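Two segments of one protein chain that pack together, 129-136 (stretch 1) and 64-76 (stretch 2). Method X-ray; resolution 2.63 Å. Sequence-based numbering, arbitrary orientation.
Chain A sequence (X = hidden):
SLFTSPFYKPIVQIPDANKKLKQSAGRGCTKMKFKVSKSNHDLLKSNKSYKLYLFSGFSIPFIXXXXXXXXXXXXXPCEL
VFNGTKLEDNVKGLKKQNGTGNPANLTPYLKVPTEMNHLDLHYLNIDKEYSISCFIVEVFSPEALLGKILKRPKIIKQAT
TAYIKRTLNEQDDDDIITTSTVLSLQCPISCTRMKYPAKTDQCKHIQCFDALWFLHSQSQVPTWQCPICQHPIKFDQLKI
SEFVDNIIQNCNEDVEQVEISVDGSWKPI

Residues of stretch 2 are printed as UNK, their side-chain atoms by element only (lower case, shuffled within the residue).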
ATOM      1  N   GLU A 129      -3.636 -20.871  11.137  1.00 32.94           N
ATOM      2  CA  GLU A 129      -2.625 -20.421  12.081  1.00 33.73           C
ATOM      3  C   GLU A 129      -2.007 -19.110  11.609  1.00 28.99           C
ATOM      4  O   GLU A 129      -1.852 -18.869  10.410  1.00 35.35           O
ATOM      5  CB  GLU A 129      -1.538 -21.482  12.252  1.00 34.19           C
ATOM      6  CG  GLU A 129      -2.052 -22.799  12.809  1.00 51.57           C
ATOM      7  CD  GLU A 129      -0.956 -23.834  12.969  1.00 53.37           C
ATOM      8  OE1 GLU A 129      -1.243 -25.037  12.804  1.00 50.08           O
ATOM      9  OE2 GLU A 129       0.195 -23.441  13.256  1.00 71.98           O
ATOM     10  N   TYR A 130      -1.660 -18.257  12.572  1.00 26.23           N
ATOM     11  CA  TYR A 130      -1.119 -16.939  12.278  1.00 31.85           C
ATOM     12  C   TYR A 130       0.202 -16.733  13.005  1.00 31.02           C
ATOM     13  O   TYR A 130       0.444 -17.307  14.068  1.00 32.26           O
ATOM     14  CB  TYR A 130      -2.102 -15.826  12.680  1.00 36.13           C
ATOM     15  CG  TYR A 130      -3.362 -15.778  11.844  1.00 34.47           C
ATOM     16  CD1 TYR A 130      -4.487 -16.507  12.205  1.00 29.85           C
ATOM     17  CD2 TYR A 130      -3.428 -14.999  10.697  1.00 30.69           C
ATOM     18  CE1 TYR A 130      -5.639 -16.466  11.443  1.00 30.23           C
ATOM     19  CE2 TYR A 130      -4.576 -14.951   9.932  1.00 34.38           C
ATOM     20  CZ  TYR A 130      -5.678 -15.685  10.309  1.00 37.85           C
ATOM     21  OH  TYR A 130      -6.824 -15.640   9.548  1.00 32.07           O
ATOM     22  N   SER A 131       1.057 -15.910  12.407  1.00 29.34           N
ATOM     23  CA  SER A 131       2.291 -15.444  13.023  1.00 30.00           C
ATOM     24  C   SER A 131       2.143 -13.963  13.344  1.00 39.20           C
ATOM     25  O   SER A 131       1.756 -13.172  12.475  1.00 40.90           O
ATOM     26  CB  SER A 131       3.492 -15.666  12.101  1.00 41.86           C
ATOM     27  OG  SER A 131       3.753 -17.046  11.919  1.00 54.49           O
ATOM     28  N   ILE A 132       2.452 -13.600  14.586  1.00 26.07           N
ATOM     29  CA  ILE A 132       2.362 -12.235  15.084  1.00 32.69           C
ATOM     30  C   ILE A 132       3.773 -11.759  15.395  1.00 34.83           C
ATOM     31  O   ILE A 132       4.509 -12.429  16.131  1.00 35.72           O
ATOM     32  CB  ILE A 132       1.471 -12.155  16.337  1.00 41.76           C
ATOM     33  CG1 ILE A 132       0.049 -12.631  16.025  1.00 47.53           C
ATOM     34  CG2 ILE A 132       1.461 -10.742  16.898  1.00 43.13           C
ATOM     35  CD1 ILE A 132      -0.729 -11.712  15.105  1.00 40.67           C
ATOM     36  N   SER A 133       4.144 -10.608  14.839  1.00 38.27           N
ATOM     37  CA  SER A 133       5.471 -10.039  15.017  1.00 34.94           C
ATOM     38  C   SER A 133       5.343  -8.553  15.319  1.00 34.00           C
ATOM     39  O   SER A 133       4.294  -7.944  15.107  1.00 35.06           O
ATOM     40  CB  SER A 133       6.347 -10.241  13.773  1.00 36.55           C
ATOM     41  OG  SER A 133       6.299 -11.584  13.326  1.00 67.46           O
ATOM     42  N   CYS A 134       6.432  -7.968  15.810  1.00 39.93           N
ATOM     43  CA  CYS A 134       6.489  -6.536  16.072  1.00 32.77           C
ATOM     44  C   CYS A 134       7.824  -6.004  15.585  1.00 34.75           C
ATOM     45  O   CYS A 134       8.870  -6.598  15.866  1.00 33.21           O
ATOM     46  CB  CYS A 134       6.310  -6.228  17.561  1.00 42.18           C
ATOM     47  SG  CYS A 134       4.729  -6.758  18.243  1.00 56.10           S
ATOM     48  N   PHE A 135       7.789  -4.891  14.859  1.00 31.36           N
ATOM     49  CA  PHE A 135       8.998  -4.306  14.301  1.00 25.87           C
ATOM     50  C   PHE A 135       8.988  -2.802  14.506  1.00 26.17           C
ATOM     51  O   PHE A 135       7.940  -2.162  14.403  1.00 32.07           O
ATOM     52  CB  PHE A 135       9.134  -4.590  12.798  1.00 28.15           C
ATOM     53  CG  PHE A 135       9.414  -6.026  12.466  1.00 31.02           C
ATOM     54  CD1 PHE A 135       8.400  -6.967  12.489  1.00 26.81           C
ATOM     55  CD2 PHE A 135      10.690  -6.431  12.109  1.00 25.77           C
ATOM     56  CE1 PHE A 135       8.656  -8.287  12.175  1.00 37.43           C
ATOM     57  CE2 PHE A 135      10.951  -7.747  11.794  1.00 25.09           C
ATOM     58  CZ  PHE A 135       9.934  -8.677  11.827  1.00 30.35           C
ATOM     59  N   ILE A 136      10.153  -2.242  14.778  1.00 28.32           N
ATOM     60  CA  ILE A 136      10.348  -0.813  14.579  1.00 32.21           C
ATOM     61  C   ILE A 136      10.569  -0.585  13.091  1.00 27.05           C
ATOM     62  O   ILE A 136      11.304  -1.332  12.435  1.00 28.26           O
ATOM     63  CB  ILE A 136      11.521  -0.292  15.426  1.00 27.15           C
ATOM     64  CG1 ILE A 136      11.240  -0.567  16.906  1.00 28.11           C
ATOM     65  CG2 ILE A 136      11.737   1.200  15.185  1.00 24.38           C
ATOM     66  CD1 ILE A 136      12.179   0.129  17.863  1.00 43.83           C
ATOM     67  N   UNK A  64       9.622 -24.255   6.638  1.00 44.34           N
ATOM     68  CA  UNK A  64      10.304 -23.139   7.278  1.00 28.98           C
ATOM     69  C   UNK A  64       9.757 -21.816   6.754  1.00 32.89           C
ATOM     70  O   UNK A  64       9.453 -21.678   5.566  1.00 31.97           O
ATOM     71  c   UNK A  64      11.808 -23.233   7.021  1.00 26.95           C
ATOM     72  c   UNK A  64      13.781 -21.159   9.516  1.00 25.88           C
ATOM     73  c   UNK A  64      12.620 -22.116   7.632  1.00 31.00           C
ATOM     74  c   UNK A  64      13.726 -19.984   7.437  1.00 26.23           C
ATOM     75  c   UNK A  64      12.981 -21.006   6.884  1.00 25.26           C
ATOM     76  c   UNK A  64      14.123 -20.065   8.752  1.00 26.26           C
ATOM     77  o   UNK A  64      14.865 -19.046   9.305  1.00 43.58           O
ATOM     78  c   UNK A  64      13.037 -22.177   8.955  1.00 33.64           C
ATOM     79  N   UNK A  65       9.627 -20.842   7.653  1.00 36.10           N
ATOM     80  CA  UNK A  65       9.132 -19.521   7.294  1.00 42.92           C
ATOM     81  C   UNK A  65       9.978 -18.462   7.986  1.00 40.40           C
ATOM     82  O   UNK A  65      10.483 -18.672   9.092  1.00 41.01           O
ATOM     83  o   UNK A  65       5.075 -19.823   9.475  1.00 77.58           O
ATOM     84  o   UNK A  65       5.703 -17.742   9.783  1.00 62.08           O
ATOM     85  c   UNK A  65       7.384 -19.317   9.176  1.00 69.27           C
ATOM     86  c   UNK A  65       7.654 -19.339   7.676  1.00 63.45           C
ATOM     87  c   UNK A  65       5.952 -18.935   9.506  1.00 71.64           C
ATOM     88  N   UNK A  66      10.118 -17.318   7.325  1.00 47.54           N
ATOM     89  CA  UNK A  66      10.883 -16.204   7.862  1.00 62.80           C
ATOM     90  C   UNK A  66       9.977 -15.256   8.645  1.00 59.52           C
ATOM     91  O   UNK A  66       8.749 -15.358   8.622  1.00 60.56           O
ATOM     92  c   UNK A  66      12.903 -16.162   6.377  1.00 47.07           C
ATOM     93  o   UNK A  66      10.755 -15.405   5.580  1.00 83.23           O
ATOM     94  c   UNK A  66      11.601 -15.461   6.735  1.00 71.29           C
ATOM     95  N   UNK A  67      10.611 -14.312   9.347  1.00 60.11           N
ATOM     96  CA  UNK A  67       9.881 -13.470  10.291  1.00 59.54           C
ATOM     97  C   UNK A  67       8.983 -12.470   9.573  1.00 54.12           C
ATOM     98  O   UNK A  67       7.938 -12.077  10.107  1.00 57.58           O
ATOM     99  c   UNK A  67      11.535 -13.754  12.163  1.00 64.97           C
ATOM    100  c   UNK A  67      11.913 -11.974  10.442  1.00 66.51           C
ATOM    101  c   UNK A  67      10.867 -12.752  11.235  1.00 53.28           C
ATOM    102  N   UNK A  68       9.357 -12.044   8.370  1.00 60.77           N
ATOM    103  CA  UNK A  68       8.639 -10.975   7.704  1.00 58.12           C
ATOM    104  C   UNK A  68       8.025 -11.354   6.372  1.00 60.55           C
ATOM    105  O   UNK A  68       7.088 -10.696   5.912  1.00 78.25           O
ATOM    106  N   UNK A  69       8.523 -12.424   5.750  1.00 68.96           N
ATOM    107  CA  UNK A  69       8.105 -12.772   4.396  1.00 66.31           C
ATOM    108  C   UNK A  69       6.598 -12.970   4.257  1.00 70.27           C
ATOM    109  O   UNK A  69       6.100 -13.009   3.127  1.00 71.39           O
ATOM    110  n   UNK A  69       8.214 -13.608   1.531  1.00 91.12           N
ATOM    111  c   UNK A  69       7.893 -14.283   0.442  1.00 93.30           C
ATOM    112  n   UNK A  69       7.906 -15.572   0.730  1.00 97.42           N
ATOM    113  c   UNK A  69       8.444 -14.491   2.564  1.00 87.91           C
ATOM    114  c   UNK A  69       8.247 -15.729   2.052  1.00 83.70           C
ATOM    115  c   UNK A  69       8.827 -14.041   3.940  1.00 79.57           C
ATOM    116  N   UNK A  70       5.861 -13.083   5.360  1.00 61.60           N
ATOM    117  CA  UNK A  70       4.431 -13.350   5.271  1.00 69.73           C
ATOM    118  C   UNK A  70       3.679 -12.097   4.837  1.00 60.88           C
ATOM    119  O   UNK A  70       3.933 -10.997   5.334  1.00 68.35           O
ATOM    120  o   UNK A  70       6.076 -12.763   8.012  1.00 62.39           O
ATOM    121  c   UNK A  70       3.885 -13.834   6.616  1.00 62.68           C
ATOM    122  c   UNK A  70       4.832 -14.709   7.426  1.00 74.74           C
ATOM    123  o   UNK A  70       6.022 -14.404   9.468  1.00 75.52           O
ATOM    124  c   UNK A  70       5.709 -13.903   8.369  1.00 77.34           C
ATOM    125  N   UNK A  71       2.748 -12.269   3.901  1.00 51.83           N
ATOM    126  CA  UNK A  71       1.847 -11.181   3.544  1.00 61.37           C
ATOM    127  C   UNK A  71       0.961 -10.837   4.734  1.00 48.17           C
ATOM    128  O   UNK A  71       0.558 -11.714   5.504  1.00 49.12           O
ATOM    129  c   UNK A  71       0.992 -11.570   2.338  1.00 45.76           C
ATOM    130  N   UNK A  72       0.655  -9.550   4.888  1.00 31.40           N
ATOM    131  CA  UNK A  72      -0.063  -9.087   6.073  1.00 38.44           C
ATOM    132  C   UNK A  72      -1.474  -9.665   6.042  1.00 40.41           C
ATOM    133  O   UNK A  72      -2.279  -9.324   5.170  1.00 50.59           O
ATOM    134  c   UNK A  72      -0.087  -7.558   6.159  1.00 31.59           C
ATOM    135  c   UNK A  72       1.426  -5.535   6.575  1.00 43.72           C
ATOM    136  c   UNK A  72       1.324  -7.038   6.446  1.00 46.72           C
ATOM    137  c   UNK A  72      -1.071  -7.105   7.240  1.00 44.54           C
ATOM    138  N   UNK A  73      -1.779 -10.535   7.001  1.00 34.69           N
ATOM    139  CA  UNK A  73      -3.107 -11.123   7.138  1.00 31.71           C
ATOM    140  C   UNK A  73      -3.428 -11.235   8.620  1.00 31.03           C
ATOM    141  O   UNK A  73      -2.791 -12.010   9.340  1.00 33.23           O
ATOM    142  c   UNK A  73      -3.415 -12.384   4.965  1.00 46.97           C
ATOM    143  c   UNK A  73      -3.185 -12.489   6.458  1.00 46.44           C
ATOM    144  o   UNK A  73      -2.628 -12.974   4.194  1.00 49.46           O
ATOM    145  o   UNK A  73      -4.382 -11.706   4.560  1.00 52.11           O
ATOM    146  N   UNK A  74      -4.399 -10.453   9.074  1.00 32.83           N
ATOM    147  CA  UNK A  74      -4.920 -10.567  10.425  1.00 30.50           C
ATOM    148  C   UNK A  74      -6.128 -11.499  10.445  1.00 39.98           C
ATOM    149  O   UNK A  74      -6.846 -11.616   9.447  1.00 56.01           O
ATOM    150  c   UNK A  74      -2.130  -6.905  12.623  1.00 25.66           C
ATOM    151  c   UNK A  74      -4.206  -8.398  11.538  1.00 25.65           C
ATOM    152  c   UNK A  74      -2.919  -7.684  13.441  1.00 27.41           C
ATOM    153  c   UNK A  74      -5.335  -9.199  10.958  1.00 26.21           C
ATOM    154  c   UNK A  74      -3.952  -8.423  12.899  1.00 31.68           C
ATOM    155  c   UNK A  74      -3.407  -7.610  10.729  1.00 39.91           C
ATOM    156  c   UNK A  74      -2.373  -6.868  11.266  1.00 43.85           C
ATOM    157  N   UNK A  75      -6.383 -12.179  11.561  1.00 37.79           N
ATOM    158  CA  UNK A  75      -7.620 -12.963  11.669  1.00 39.26           C
ATOM    159  C   UNK A  75      -8.826 -12.038  11.734  1.00 37.97           C
ATOM    160  O   UNK A  75      -8.867 -11.110  12.542  1.00 41.69           O
ATOM    161  c   UNK A  75      -5.554 -12.282  12.775  1.00 34.58           C
ATOM    162  c   UNK A  75      -7.436 -13.748  12.972  1.00 44.42           C
ATOM    163  c   UNK A  75      -6.470 -12.939  13.767  1.00 37.26           C
ATOM    164  N   UNK A  76      -9.808 -12.288  10.867  1.00 50.74           N
ATOM    165  CA  UNK A  76     -11.025 -11.495  10.865  1.00 37.72           C
ATOM    166  C   UNK A  76     -12.194 -12.337  11.346  1.00 45.42           C
ATOM    167  O   UNK A  76     -12.422 -13.427  10.802  1.00 52.29           O
ATOM    168  c   UNK A  76     -11.329 -10.944   9.469  1.00 40.74           C
ATOM    169  c   UNK A  76     -13.792 -10.601   9.021  1.00 54.12           C
ATOM    170  c   UNK A  76     -14.862  -8.503   9.409  1.00 67.69           C
ATOM    171  c   UNK A  76     -14.932  -9.818   9.002  1.00 50.56           C
ATOM    172  c   UNK A  76     -12.529  -8.758   9.850  1.00 59.03           C
ATOM    173  c   UNK A  76     -13.663  -7.967   9.834  1.00 65.08           C
ATOM    174  o   UNK A  76     -15.992  -7.718   9.393  1.00 81.82           O
ATOM    175  c   UNK A  76     -12.572 -10.084   9.440  1.00 58.41           C
TER

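Position 64 carries eight side-chain atoms: one carbon leading to a six-carbon ring that bears a single oxygen. It is Y64, and its side chain is out of reach of stretch 1.

Position 65 has three carbons in an unbranched run, the third carrying two oxygens, a carboxylate; one of these oxygens lies 3.0 Å from S131 OG. The residue is E65, and the pair is a hydrogen bond in which S131 OG donates to E65 OE2; chi1 is p and chi2 is t, and the carboxylate reaches S131. OE1 is satisfied elsewhere in the structure.

At position 66 one carbon bears an oxygen and a second carbon, and the group is out of reach of stretch 1. The fork is that of a threonine, T66.

Position 67 shows three carbons, two of them attached to the first, with no heteroatom. One of the two outer carbons lies 4.1 Å from F135 CZ, near the plane of that ring; the contact is carbon to carbon, and it lies at the ring edge. The backbone O of position 67 comes within 3.6 Å of S133 OG. This is V67, and the carbon at the ring edge is CG2.

Position 68 has no side-chain atoms and is therefore G68; an ideal CB built there would sit 4.5 Å from F135 CZ.

Position 69 has one carbon followed by a five-membered ring of three carbons and two nitrogens, an imidazole, poorly ordered and not touching stretch 1. It is H69.

Position 70 repeats the pattern of three carbons ending in two oxygens, and one of these oxygens approaches S131 CB to 3.9 Å, a packing contact. The residue is E70 and the oxygen OE2. Chi2, at 91°, lies between wells.

Position 71 has a single carbon, distant from the strand, and is A71. Position 72 has four carbons, forked at the first, with one arm two carbons long, also out of reach: I72.

Position 73 has two carbons, the second carrying two oxygens. The end of this side chain leads away from stretch 1, and the carbonyl makes the closest contact: the backbone O of position 73 is 3.3 Å from Y130 CD2, near the plane of the ring at its edge. The residue is D73.

Position 74 is one carbon and a six-carbon ring without oxygen. CB points away, while the backbone C of position 74 lies 3.8 Å from Y130 CE2. The residue is F74.

Position 75 has three carbons closing onto the backbone nitrogen, and its CB is 3.6 Å from Y130 CE1. The closed ring is the signature of P75.

Position 76 again has a carbon and a six-carbon ring bearing one oxygen, whose end leads away: Y76.

The contact buries 386 Å² in total. S131, S133 and F135 alternate along the strand and point toward stretch 2, while I132 points away; Y130, next to S131, also points toward it. Y130 contributes most, 83 Å²: P75 CD stands 4.0 Å from the centroid of the Y130 ring, 9° off the normal, a CH-pi contact over the face. The hydrogen bond from S131 OG to E65 OE2 links the strand to the early part of stretch 2, and V67 makes a second apolar contact, at the edge of the F135 ring.

Stretch 2, residues 64-76: YETVGHEAIDFPY
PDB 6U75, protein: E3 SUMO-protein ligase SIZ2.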